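Local coordinates for protein CHAD domain (Ricinus communis, PDB 6QV5) that probably binds inorganic polyphosphate through its all-helical CHAD domain, and also carries a bound zinc ion, at residues A191-D196 / D287-G292; H202-A207 / E239-H244; A24-A29 / K72-V77; N36-I41 / L154-W159; L123-L128 / Q255-Q260. All coordinates share one frame; numbering follows the deposited sequence. Where two conformers were deposited one is given.

Interaction 1. Residues A191-D196 / D287-G292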
# COMPACT_ATOMS: atom_id res chain seq x y z
N ALA A 191 16.84 12.77 -1.12
CA ALA A 191 18.19 13.34 -1.18
C ALA A 191 19.24 12.33 -0.69
O ALA A 191 20.30 12.22 -1.31
CB ALA A 191 18.26 14.62 -0.35
N ARG A 192 18.93 11.60 0.40
CA ARG A 192 19.79 10.56 0.99
C ARG A 192 19.88 9.31 0.10
O ARG A 192 20.80 8.51 0.26
CB ARG A 192 19.30 10.19 2.40
CG ARG A 192 20.12 10.79 3.55
CD ARG A 192 19.70 12.20 3.93
NE ARG A 192 20.28 12.61 5.20
CZ ARG A 192 20.27 13.85 5.68
NH1 ARG A 192 19.72 14.83 4.98
NH2 ARG A 192 20.83 14.13 6.85
N MET A 193 18.92 9.17 -0.83
CA MET A 193 18.77 8.09 -1.81
C MET A 193 20.03 7.95 -2.68
O MET A 193 20.51 8.94 -3.24
CB MET A 193 17.54 8.40 -2.68
CG MET A 193 17.02 7.23 -3.48
SD MET A 193 15.40 7.60 -4.20
CE MET A 193 15.82 8.94 -5.32
N GLN A 194 20.56 6.72 -2.77
CA GLN A 194 21.76 6.39 -3.55
C GLN A 194 21.50 5.21 -4.50
O GLN A 194 20.63 4.38 -4.23
CB GLN A 194 22.95 6.12 -2.61
CG GLN A 194 24.34 6.16 -3.26
CD GLN A 194 24.74 7.53 -3.75
OE1 GLN A 194 24.49 7.91 -4.90
NE2 GLN A 194 25.39 8.30 -2.90
N ASP A 195 22.25 5.17 -5.63
CA ASP A 195 22.15 4.15 -6.68
C ASP A 195 22.44 2.73 -6.18
O ASP A 195 23.41 2.52 -5.43
CB ASP A 195 23.05 4.51 -7.88
CG ASP A 195 24.54 4.62 -7.60
OD1 ASP A 195 24.91 5.00 -6.47
OD2 ASP A 195 25.34 4.36 -8.53
N ASP A 196 21.58 1.77 -6.59
CA ASP A 196 21.62 0.34 -6.26
C ASP A 196 21.53 0.06 -4.74
O ASP A 196 22.08 -0.94 -4.26
CB ASP A 196 22.82 -0.37 -6.91
CG ASP A 196 22.64 -0.62 -8.40
OD1 ASP A 196 22.85 0.32 -9.19
OD2 ASP A 196 22.29 -1.77 -8.76
N ASP A 287 17.49 9.80 -11.13
CA ASP A 287 17.66 11.12 -11.76
C ASP A 287 16.31 11.73 -12.18
O ASP A 287 16.11 12.92 -11.99
CB ASP A 287 18.64 11.05 -12.95
CG ASP A 287 20.09 10.80 -12.57
OD1 ASP A 287 20.42 10.84 -11.36
OD2 ASP A 287 20.91 10.57 -13.49
N ALA A 288 15.40 10.90 -12.72
CA ALA A 288 14.05 11.32 -13.12
C ALA A 288 13.18 11.58 -11.88
O ALA A 288 12.34 12.48 -11.91
CB ALA A 288 13.41 10.26 -14.00
N ILE A 289 13.40 10.80 -10.80
CA ILE A 289 12.71 10.92 -9.51
C ILE A 289 13.12 12.24 -8.84
O ILE A 289 12.24 13.01 -8.43
CB ILE A 289 12.99 9.67 -8.61
CG1 ILE A 289 12.20 8.44 -9.11
CG2 ILE A 289 12.70 9.94 -7.12
CD1 ILE A 289 12.78 7.08 -8.71
N ARG A 290 14.44 12.51 -8.76
CA ARG A 290 15.03 13.73 -8.19
C ARG A 290 14.51 14.98 -8.90
O ARG A 290 14.13 15.93 -8.22
CB ARG A 290 16.57 13.67 -8.25
CG ARG A 290 17.20 12.78 -7.18
CD ARG A 290 18.48 12.15 -7.68
NE ARG A 290 19.13 11.31 -6.67
CZ ARG A 290 20.19 10.54 -6.89
NH1 ARG A 290 20.74 10.49 -8.10
NH2 ARG A 290 20.71 9.81 -5.91
N ALA A 291 14.44 14.95 -10.25
CA ALA A 291 13.94 16.05 -11.08
C ALA A 291 12.42 16.25 -10.92
O ALA A 291 11.93 17.37 -11.11
CB ALA A 291 14.28 15.80 -12.54
N GLY A 292 11.71 15.19 -10.57
CA GLY A 292 10.27 15.22 -10.35
C GLY A 292 9.87 15.76 -8.99
O GLY A 292 8.76 16.27 -8.83
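The guanidinium group of R290 meets M193 edge-on: the backbone oxygen M193 O lies in the plane of the group and takes a hydrogen bond from NH2 at 2.8 Å. CA of Q194 also lies near this edge, at a looser distance, while D287, one helical turn before R290, receives a weak bond from its NH1 in an intrahelical salt bridge (NH1 to OD1 of D287, 3.3 Å). The guanidinium is thus held chiefly by M193 O, with D287 a weak second partner. The bond to M193 O is short but bent, with 139° at the hydrogen, and the donor stands 42° above the carbonyl plane, away from the lone-pair directions. The carboxylate of D195 stays apart, its OD1 6.4 Å from R290 NH2, and could add only a long-range attraction.

Next to this polar contact lies a small apolar one. The thioether of M193 is extended through its first two torsions and then bends at chi3 (64°), which swings CE toward the helix 286-293. CE settles 3.7 Å from CG2 of I289, the two side chains crossing at about a right angle. Both of these residues are buried, and I289 also packs on helix 224-260, against T237 and E240. One side-chain-to-main-chain bond from R290 and the packing of M193 on I289 together join the connection between helices 171-192 and 198-217 to the short C-terminal helix 286-293 of this all-helical fold.

Interaction 2. Residues H202-A207 / E239-H244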
# COMPACT_ATOMS: atom_id res chain seq x y z
N HIS A 202 13.43 2.02 -0.88
CA HIS A 202 12.23 1.56 -0.17
C HIS A 202 11.69 2.67 0.74
O HIS A 202 10.47 2.86 0.81
CB HIS A 202 12.52 0.26 0.62
CG HIS A 202 11.55 -0.04 1.72
ND1 HIS A 202 10.29 -0.55 1.45
CD2 HIS A 202 11.69 0.12 3.05
CE1 HIS A 202 9.70 -0.69 2.63
NE2 HIS A 202 10.50 -0.30 3.62
N ARG A 203 12.60 3.39 1.44
CA ARG A 203 12.27 4.51 2.33
C ARG A 203 11.60 5.66 1.58
O ARG A 203 10.66 6.25 2.10
CB ARG A 203 13.53 5.00 3.07
CG ARG A 203 13.78 4.29 4.39
CD ARG A 203 14.96 4.88 5.14
NE ARG A 203 16.24 4.44 4.58
CZ ARG A 203 17.42 4.99 4.86
NH1 ARG A 203 17.49 6.02 5.70
NH2 ARG A 203 18.52 4.52 4.31
N THR A 204 12.07 5.95 0.35
CA THR A 204 11.53 7.00 -0.52
C THR A 204 10.13 6.60 -1.00
O THR A 204 9.22 7.44 -0.95
CB THR A 204 12.51 7.31 -1.67
OG1 THR A 204 13.81 7.57 -1.12
CG2 THR A 204 12.07 8.50 -2.52
N ARG A 205 9.96 5.32 -1.43
CA ARG A 205 8.70 4.75 -1.92
C ARG A 205 7.59 4.81 -0.84
O ARG A 205 6.45 5.13 -1.16
CB ARG A 205 8.95 3.31 -2.40
CG ARG A 205 7.77 2.63 -3.10
CD ARG A 205 8.18 1.33 -3.78
NE ARG A 205 8.86 0.40 -2.88
CZ ARG A 205 8.24 -0.52 -2.14
NH1 ARG A 205 6.92 -0.64 -2.18
NH2 ARG A 205 8.95 -1.32 -1.35
N ILE A 206 7.95 4.49 0.42
CA ILE A 206 6.98 4.49 1.52
C ILE A 206 6.65 5.93 1.96
O ILE A 206 5.51 6.20 2.32
CB ILE A 206 7.33 3.56 2.72
CG1 ILE A 206 8.63 3.97 3.45
CG2 ILE A 206 7.36 2.08 2.28
CD1 ILE A 206 8.61 3.73 4.96
N ALA A 207 7.63 6.86 1.86
CA ALA A 207 7.45 8.29 2.17
C ALA A 207 6.50 8.91 1.15
O ALA A 207 5.72 9.81 1.49
CB ALA A 207 8.79 9.01 2.16
N GLU A 239 5.06 4.91 -8.88
CA GLU A 239 4.96 4.06 -10.07
C GLU A 239 6.35 3.58 -10.52
O GLU A 239 6.50 2.41 -10.90
CB GLU A 239 4.27 4.84 -11.20
CG GLU A 239 3.86 4.01 -12.41
CD GLU A 239 3.51 4.84 -13.63
OE1 GLU A 239 2.43 5.47 -13.63
OE2 GLU A 239 4.32 4.86 -14.59
N GLU A 240 7.36 4.47 -10.47
CA GLU A 240 8.74 4.18 -10.86
C GLU A 240 9.45 3.25 -9.88
O GLU A 240 10.00 2.23 -10.30
CB GLU A 240 9.53 5.48 -11.11
CG GLU A 240 10.98 5.30 -11.56
CD GLU A 240 11.26 4.47 -12.81
OE1 GLU A 240 10.42 4.47 -13.74
OE2 GLU A 240 12.33 3.82 -12.85
N LEU A 241 9.44 3.59 -8.57
CA LEU A 241 10.08 2.78 -7.53
C LEU A 241 9.35 1.45 -7.31
O LEU A 241 10.00 0.46 -6.95
CB LEU A 241 10.20 3.56 -6.20
CG LEU A 241 11.18 4.73 -6.17
CD1 LEU A 241 10.80 5.73 -5.10
CD2 LEU A 241 12.62 4.27 -5.97
N GLY A 242 8.04 1.44 -7.55
CA GLY A 242 7.19 0.26 -7.44
C GLY A 242 7.45 -0.76 -8.53
O GLY A 242 7.35 -1.97 -8.29
N ARG A 243 7.80 -0.27 -9.74
CA ARG A 243 8.13 -1.08 -10.93
C ARG A 243 9.36 -1.95 -10.64
O ARG A 243 9.33 -3.15 -10.89
CB ARG A 243 8.37 -0.16 -12.14
CG ARG A 243 8.87 -0.87 -13.41
CD ARG A 243 9.56 0.06 -14.39
NE ARG A 243 10.72 0.75 -13.81
CZ ARG A 243 11.95 0.24 -13.74
NH1 ARG A 243 12.21 -0.97 -14.21
NH2 ARG A 243 12.93 0.95 -13.19
N HIS A 244 10.43 -1.34 -10.08
CA HIS A 244 11.67 -2.02 -9.71
C HIS A 244 11.45 -2.95 -8.51
O HIS A 244 12.11 -3.99 -8.42
CB HIS A 244 12.79 -1.01 -9.42
CG HIS A 244 14.14 -1.64 -9.25
ND1 HIS A 244 14.97 -1.86 -10.33
CD2 HIS A 244 14.74 -2.09 -8.13
CE1 HIS A 244 16.06 -2.43 -9.83
NE2 HIS A 244 15.96 -2.60 -8.51
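The CB, CG and CD of R205 pass L241 at a slant. Its CB sits 4.0 Å from L241 CB, and its CG keeps the same separation from that atom. With CG anti to the backbone N (chi1 -172°) the chain is directed across to the opposing helix, and CD then packs on the peptide between L241 and G242, 3.7 Å from L241 C and 3.8 Å from G242 N. The chain bends at chi3, and the guanidinium ends obliquely to L241 O; its exact place is uncertain because R205 was modelled in two conformers.

In return, L241 brings CD1 against the backbone of R205, 3.8 Å from its N, and also reaches T204, whose CG2 is 4.0 Å from the same methyl. T204 OG1 is occupied on its own helix, bonding to S200 O. The axes of the two helical segments approach to 9.6 Å at a signed angle of -133°, steeply inclined, with the chains running in broadly opposing senses. L241 also packs against I289 of helix 286-293 and A284 in the loop before it, while T204 touches M193 in the connection that follows helix 171-192.

Interaction 3. Residues A24-A29 / K72-V77; sequences AALSEA and KLFDAV
L26 and F74 carry most of this contact, with V77 adding a smaller share. The leucine has its CG anti to the backbone N (chi1 -177°), which extends both methyls toward the 72-77 segment. CD1 reaches the edge of the F74 ring, near its plane, at 3.8 Å from CE1, and the leucine and the phenylalanine pass one another, pointing in opposite senses. The second methyl, CD2, lies more loosely against V77 CG1 at 4.2 Å, so the branch point of L26 faces the ring with one arm and the valine with the other.

The flat ring of F74 is held by more than this leucine. On one face the methyl CD1 of the preceding L73 sits over the ring centre, 3.7 Å above the plane. F30 meets F74 edge-to-face, and F174 of helix 171-192 lies against it with nearly parallel planes. The result is a small aromatic and aliphatic core where the beginning of helix 26-42 packs against the chain leaving helix 54-73, in the all-helical CHAD fold.

The start of the first helix is itself organised. A25 occupies the N-cap, and its backbone N donates to E28 OE1 at 3.0 Å, a nearly straight bond of 169° that meets the carboxylate on its anti side, tilted 28° from the carboxylate plane. This is one half of a capping box; the alanine has no side-chain oxygen to supply the other. Just ahead of and at the first turn, A24 and L26 form backbone hydrogen bonds with A171 and G169, while L26 also touches F174 and L167, and V77 packs on the same two residues.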
# COMPACT_ATOMS: atom_id res chain seq x y z
N ALA A 24 -13.49 22.04 10.56
CA ALA A 24 -13.69 20.77 11.27
C ALA A 24 -12.62 20.52 12.33
O ALA A 24 -11.45 20.86 12.13
CB ALA A 24 -13.74 19.62 10.28
N ALA A 25 -13.03 19.91 13.46
CA ALA A 25 -12.15 19.58 14.59
C ALA A 25 -11.47 18.22 14.39
O ALA A 25 -11.90 17.43 13.55
CB ALA A 25 -12.96 19.58 15.88
N LEU A 26 -10.41 17.95 15.18
CA LEU A 26 -9.67 16.69 15.16
C LEU A 26 -10.56 15.53 15.63
O LEU A 26 -10.42 14.41 15.13
CB LEU A 26 -8.38 16.79 16.01
CG LEU A 26 -7.43 15.57 16.04
CD1 LEU A 26 -6.87 15.24 14.66
CD2 LEU A 26 -6.29 15.80 17.00
N SER A 27 -11.52 15.82 16.53
CA SER A 27 -12.50 14.87 17.06
C SER A 27 -13.51 14.43 15.98
O SER A 27 -14.22 13.45 16.18
CB SER A 27 -13.23 15.48 18.26
OG SER A 27 -14.06 16.56 17.88
N GLU A 28 -13.57 15.18 14.86
CA GLU A 28 -14.45 14.92 13.72
C GLU A 28 -13.69 14.28 12.56
O GLU A 28 -14.24 13.40 11.89
CB GLU A 28 -15.12 16.23 13.25
CG GLU A 28 -16.06 16.86 14.27
CD GLU A 28 -16.59 18.24 13.94
OE1 GLU A 28 -15.85 19.05 13.33
OE2 GLU A 28 -17.75 18.52 14.31
N ALA A 29 -12.43 14.70 12.33
CA ALA A 29 -11.56 14.20 11.27
C ALA A 29 -11.09 12.77 11.51
O ALA A 29 -11.18 11.95 10.60
CB ALA A 29 -10.37 15.13 11.08
N LYS A 72 -0.43 5.45 12.02
CA LYS A 72 0.94 5.91 12.21
C LYS A 72 1.00 7.42 12.44
O LYS A 72 1.76 7.87 13.30
CB LYS A 72 1.82 5.50 11.01
CG LYS A 72 3.31 5.41 11.34
CD LYS A 72 4.11 4.66 10.28
CE LYS A 72 4.13 3.16 10.46
NZ LYS A 72 4.93 2.74 11.65
N LEU A 73 0.20 8.21 11.68
CA LEU A 73 0.16 9.66 11.83
C LEU A 73 -0.62 10.08 13.09
O LEU A 73 -0.26 11.08 13.71
CB LEU A 73 -0.33 10.40 10.57
CG LEU A 73 -1.66 9.97 9.94
CD1 LEU A 73 -2.80 10.86 10.40
CD2 LEU A 73 -1.58 10.02 8.43
N PHE A 74 -1.66 9.31 13.46
CA PHE A 74 -2.48 9.55 14.65
C PHE A 74 -1.89 8.92 15.92
O PHE A 74 -2.50 9.04 16.98
CB PHE A 74 -3.93 9.03 14.43
CG PHE A 74 -4.84 9.85 13.55
CD1 PHE A 74 -5.12 11.18 13.86
CD2 PHE A 74 -5.51 9.27 12.48
CE1 PHE A 74 -5.99 11.93 13.07
CE2 PHE A 74 -6.37 10.02 11.68
CZ PHE A 74 -6.61 11.34 11.98
N ASP A 75 -0.72 8.24 15.82
CA ASP A 75 -0.05 7.54 16.93
C ASP A 75 0.26 8.41 18.15
O ASP A 75 0.15 7.92 19.28
CB ASP A 75 1.23 6.84 16.43
CG ASP A 75 1.85 5.88 17.43
OD1 ASP A 75 1.29 4.78 17.63
OD2 ASP A 75 2.90 6.23 18.01
N ALA A 76 0.65 9.68 17.93
CA ALA A 76 0.97 10.62 19.02
C ALA A 76 -0.27 11.05 19.81
O ALA A 76 -0.22 11.07 21.04
CB ALA A 76 1.70 11.84 18.47
N VAL A 77 -1.37 11.39 19.11
CA VAL A 77 -2.62 11.84 19.74
C VAL A 77 -3.48 10.67 20.25
O VAL A 77 -4.11 10.79 21.30
CB VAL A 77 -3.45 12.81 18.84
CG1 VAL A 77 -2.78 14.18 18.75
CG2 VAL A 77 -3.73 12.23 17.46

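Interaction 4. Residues N36-I41 / L154-W159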
# COMPACT_ATOMS: atom_id res chain seq x y z
N ASN A 36 -13.37 5.80 6.90
CA ASN A 36 -13.19 5.72 5.45
C ASN A 36 -12.27 4.54 5.11
O ASN A 36 -12.51 3.84 4.12
CB ASN A 36 -12.60 7.03 4.92
CG ASN A 36 -12.55 7.13 3.42
OD1 ASN A 36 -11.62 6.64 2.77
ND2 ASN A 36 -13.54 7.79 2.83
N CYS A 37 -11.23 4.32 5.94
CA CYS A 37 -10.27 3.23 5.80
C CYS A 37 -10.93 1.88 6.08
O CYS A 37 -10.74 0.95 5.30
CB CYS A 37 -9.06 3.45 6.71
SG CYS A 37 -7.96 4.78 6.16
N LEU A 38 -11.71 1.79 7.17
CA LEU A 38 -12.42 0.57 7.56
C LEU A 38 -13.50 0.19 6.54
O LEU A 38 -13.66 -1.00 6.27
CB LEU A 38 -13.01 0.67 8.98
CG LEU A 38 -12.01 0.69 10.14
CD1 LEU A 38 -12.66 1.21 11.41
CD2 LEU A 38 -11.39 -0.68 10.39
N GLU A 39 -14.19 1.19 5.95
CA GLU A 39 -15.21 0.99 4.91
C GLU A 39 -14.55 0.43 3.64
O GLU A 39 -15.10 -0.49 3.02
CB GLU A 39 -15.96 2.30 4.61
CG GLU A 39 -17.09 2.16 3.60
CD GLU A 39 -17.62 3.45 3.00
OE1 GLU A 39 -16.81 4.35 2.69
OE2 GLU A 39 -18.86 3.55 2.82
N HIS A 40 -13.36 0.95 3.28
CA HIS A 40 -12.57 0.53 2.12
C HIS A 40 -12.17 -0.95 2.22
O HIS A 40 -12.14 -1.65 1.21
CB HIS A 40 -11.33 1.44 1.96
CG HIS A 40 -10.62 1.33 0.64
ND1 HIS A 40 -9.35 1.87 0.47
CD2 HIS A 40 -11.01 0.76 -0.53
CE1 HIS A 40 -9.01 1.60 -0.78
NE2 HIS A 40 -9.98 0.94 -1.42
N ILE A 41 -11.91 -1.44 3.45
CA ILE A 41 -11.57 -2.83 3.74
C ILE A 41 -12.84 -3.71 3.71
O ILE A 41 -12.87 -4.70 2.97
CB ILE A 41 -10.81 -2.94 5.11
CG1 ILE A 41 -9.49 -2.15 5.10
CG2 ILE A 41 -10.57 -4.41 5.52
CD1 ILE A 41 -8.96 -1.71 6.46
N LEU A 154 -14.34 -5.01 14.58
CA LEU A 154 -15.26 -4.60 15.64
C LEU A 154 -14.51 -3.84 16.74
O LEU A 154 -14.97 -2.77 17.15
CB LEU A 154 -15.98 -5.84 16.20
CG LEU A 154 -17.12 -5.61 17.19
CD1 LEU A 154 -18.37 -5.08 16.50
CD2 LEU A 154 -17.44 -6.89 17.92
N THR A 155 -13.36 -4.38 17.21
CA THR A 155 -12.54 -3.77 18.26
C THR A 155 -11.91 -2.45 17.78
O THR A 155 -11.84 -1.50 18.57
CB THR A 155 -11.52 -4.78 18.84
OG1 THR A 155 -12.19 -6.01 19.11
CG2 THR A 155 -10.86 -4.28 20.12
N LEU A 156 -11.50 -2.37 16.50
CA LEU A 156 -10.93 -1.15 15.91
C LEU A 156 -11.97 -0.03 15.86
O LEU A 156 -11.66 1.10 16.25
CB LEU A 156 -10.37 -1.39 14.50
CG LEU A 156 -8.87 -1.68 14.37
CD1 LEU A 156 -8.53 -2.12 12.96
CD2 LEU A 156 -8.03 -0.46 14.73
N GLY A 157 -13.18 -0.36 15.42
CA GLY A 157 -14.31 0.55 15.33
C GLY A 157 -14.75 1.08 16.68
O GLY A 157 -15.05 2.27 16.81
N ALA A 158 -14.75 0.19 17.70
CA ALA A 158 -15.10 0.51 19.08
C ALA A 158 -14.06 1.44 19.71
O ALA A 158 -14.43 2.37 20.43
CB ALA A 158 -15.23 -0.77 19.90
N TRP A 159 -12.77 1.19 19.43
CA TRP A 159 -11.64 1.99 19.92
C TRP A 159 -11.66 3.37 19.26
O TRP A 159 -11.43 4.37 19.94
CB TRP A 159 -10.31 1.26 19.67
CG TRP A 159 -9.09 2.10 19.90
CD1 TRP A 159 -8.49 2.36 21.10
CD2 TRP A 159 -8.34 2.81 18.91
NE1 TRP A 159 -7.41 3.19 20.92
CE2 TRP A 159 -7.30 3.49 19.58
CE3 TRP A 159 -8.46 2.96 17.52
CZ2 TRP A 159 -6.37 4.30 18.91
CZ3 TRP A 159 -7.54 3.76 16.85
CH2 TRP A 159 -6.51 4.41 17.54
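L38 faces both L156 and G157 between helices 26-42 and 147-163, dividing its two methyls between them. The closer part is the leucine pair: L38 CD2 stands 4.1 Å from L156 CD1, the side chains meeting at a slant. With CG anti to the carbonyl carbon (chi1 -69°), L38 presents CD2 to L156 and CD1 to G157. This second methyl approaches the glycine backbone, 4.3 Å from G157 CA, and here the approach is looser. The backbones come nearest at this same place, the CA atoms of L38 and G157 being 8.0 Å apart.

L156 is buried and goes on to touch I88 of helix 82-108, whereas L38 and G157 remain partly exposed, so the looser half of the contact is also the one nearer to solvent. L38 also rests on M153, which I41 touches as well, so the apolar strip continues along helix 147-163. Around the other side of helix 26-42 the character changes: N36 bonds to R66, and H40 to Q59. Between the two segments themselves contact is made by aliphatic carbon alone. Dispersion and the exclusion of water probably account for it, and since no directional bond links the segments, the way the two helices sit against each other probably depends on the wider packing around them.

Interaction 5. Residues L123-L128 / Q255-Q260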
# COMPACT_ATOMS: atom_id res chain seq x y z
N LEU A 123 5.21 -21.69 -20.06
CA LEU A 123 3.77 -21.97 -20.10
C LEU A 123 3.33 -22.80 -18.89
O LEU A 123 2.29 -22.52 -18.30
CB LEU A 123 3.38 -22.67 -21.41
CG LEU A 123 3.23 -21.76 -22.63
CD1 LEU A 123 4.46 -21.83 -23.51
CD2 LEU A 123 2.00 -22.14 -23.43
N GLU A 124 4.15 -23.81 -18.51
CA GLU A 124 3.88 -24.66 -17.35
C GLU A 124 4.16 -23.92 -16.04
O GLU A 124 3.55 -24.23 -15.02
CB GLU A 124 4.63 -26.01 -17.43
CG GLU A 124 6.15 -25.91 -17.45
CD GLU A 124 6.88 -27.17 -17.89
OE1 GLU A 124 6.70 -28.23 -17.23
OE2 GLU A 124 7.63 -27.10 -18.89
N LEU A 125 5.07 -22.92 -16.08
CA LEU A 125 5.42 -22.06 -14.94
C LEU A 125 4.25 -21.11 -14.65
O LEU A 125 3.91 -20.91 -13.48
CB LEU A 125 6.71 -21.27 -15.23
CG LEU A 125 7.20 -20.29 -14.15
CD1 LEU A 125 7.70 -21.01 -12.91
CD2 LEU A 125 8.28 -19.39 -14.69
N ASN A 126 3.62 -20.56 -15.71
CA ASN A 126 2.46 -19.67 -15.63
C ASN A 126 1.27 -20.39 -14.99
O ASN A 126 0.53 -19.77 -14.23
CB ASN A 126 2.09 -19.15 -17.02
CG ASN A 126 1.10 -18.02 -17.00
OD1 ASN A 126 1.45 -16.85 -16.79
ND2 ASN A 126 -0.17 -18.34 -17.20
N ALA A 127 1.12 -21.70 -15.29
CA ALA A 127 0.07 -22.56 -14.74
C ALA A 127 0.34 -22.84 -13.26
O ALA A 127 -0.61 -22.91 -12.48
CB ALA A 127 0.00 -23.86 -15.52
N LEU A 128 1.63 -23.00 -12.88
CA LEU A 128 2.05 -23.25 -11.50
C LEU A 128 1.87 -21.99 -10.64
O LEU A 128 1.37 -22.09 -9.53
CB LEU A 128 3.51 -23.75 -11.45
CG LEU A 128 4.10 -24.11 -10.07
CD1 LEU A 128 3.44 -25.35 -9.47
CD2 LEU A 128 5.60 -24.34 -10.16
N GLN A 255 12.29 -17.89 -6.21
CA GLN A 255 13.36 -18.62 -5.50
C GLN A 255 12.75 -19.51 -4.39
O GLN A 255 13.21 -20.64 -4.19
CB GLN A 255 14.43 -17.65 -4.95
CG GLN A 255 15.59 -18.29 -4.18
CD GLN A 255 16.36 -19.33 -4.95
OE1 GLN A 255 17.13 -19.02 -5.87
NE2 GLN A 255 16.18 -20.59 -4.59
N GLU A 256 11.69 -19.01 -3.72
CA GLU A 256 10.94 -19.73 -2.68
C GLU A 256 10.16 -20.89 -3.33
O GLU A 256 10.08 -21.97 -2.75
CB GLU A 256 9.97 -18.79 -1.95
CG GLU A 256 10.63 -17.93 -0.88
CD GLU A 256 9.75 -16.85 -0.28
OE1 GLU A 256 8.56 -17.12 0.01
OE2 GLU A 256 10.27 -15.72 -0.09
N LEU A 257 9.61 -20.65 -4.54
CA LEU A 257 8.86 -21.62 -5.33
C LEU A 257 9.79 -22.73 -5.85
O LEU A 257 9.36 -23.88 -5.96
CB LEU A 257 8.12 -20.92 -6.50
CG LEU A 257 7.23 -21.77 -7.42
CD1 LEU A 257 5.94 -22.18 -6.73
CD2 LEU A 257 6.90 -21.02 -8.69
N ALA A 258 11.06 -22.39 -6.15
CA ALA A 258 12.08 -23.33 -6.63
C ALA A 258 12.45 -24.36 -5.56
O ALA A 258 12.65 -25.53 -5.89
CB ALA A 258 13.33 -22.57 -7.06
N GLN A 259 12.51 -23.93 -4.28
CA GLN A 259 12.83 -24.79 -3.14
C GLN A 259 11.69 -25.75 -2.81
O GLN A 259 11.94 -26.91 -2.50
CB GLN A 259 13.20 -23.94 -1.90
CG GLN A 259 14.54 -23.20 -2.01
CD GLN A 259 15.77 -24.09 -2.01
OE1 GLN A 259 16.62 -24.02 -2.90
NE2 GLN A 259 15.89 -24.96 -1.00
N GLN A 260 10.43 -25.26 -2.87
CA GLN A 260 9.23 -26.06 -2.58
C GLN A 260 8.84 -26.97 -3.75
O GLN A 260 8.39 -28.09 -3.52
CB GLN A 260 8.05 -25.17 -2.14
CG GLN A 260 8.27 -24.43 -0.82
CD GLN A 260 8.46 -25.35 0.37
OE1 GLN A 260 7.54 -26.07 0.79
NE2 GLN A 260 9.65 -25.34 0.94
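L257 and L128 meet tip to tip. The methyl CD2 of L128 lies 3.9 Å from CD2 of L257 and 4.1 Å from its CD1, so it faces the whole isopropyl fork of its partner. L125, one turn earlier on helix 122-145, adds a looser touch from the side, its CD1 4.3 Å from L257 CD2. L257 thus points at two leucines on one flank of the opposing helix. In both L128 and L257 the CG stands anti to the backbone N (chi1 -178° in each), which stretches the two side chains across the space between helices whose nearest CA atoms, those of L128 and L257, are 9.3 Å apart.

A second shell surrounds the leucines. W101 of helix 82-108 lies against L257, and L125 rests on V268 and A271 of helix 265-281 as well as on L109. L128 is flanked by Q261, Q263 and A264 in the turn that follows helix 224-260. Farther out, E256 turns from the leucines and forms a salt bridge with R252 along its own helix. Helices 122-145 and 224-260 thus pack through a buried apolar cluster of leucines, with helices 82-108 and 265-281 adjoining, in keeping with the helical-bundle architecture of the CHAD domain.

Interactions 1 and 2 form one continuous patch: their centres are about 11 Å apart, and side chains of the two touch directly. Interactions 3 and 4 share helix 26-42, with centres about 15 Å apart, and interaction 4 lies across the chain's centre from interactions 1 and 2. Interactions 2 and 5 share helix 224-260 without touching, about 26 Å apart between centres. Interactions 3 and 5 are buried and purely apolar across their segments; interaction 4 is equally apolar but only partly buried. Partly buried too, interaction 1 alone has a hydrogen bond between its segments, whereas interaction 2 uses an arginine's aliphatic stem.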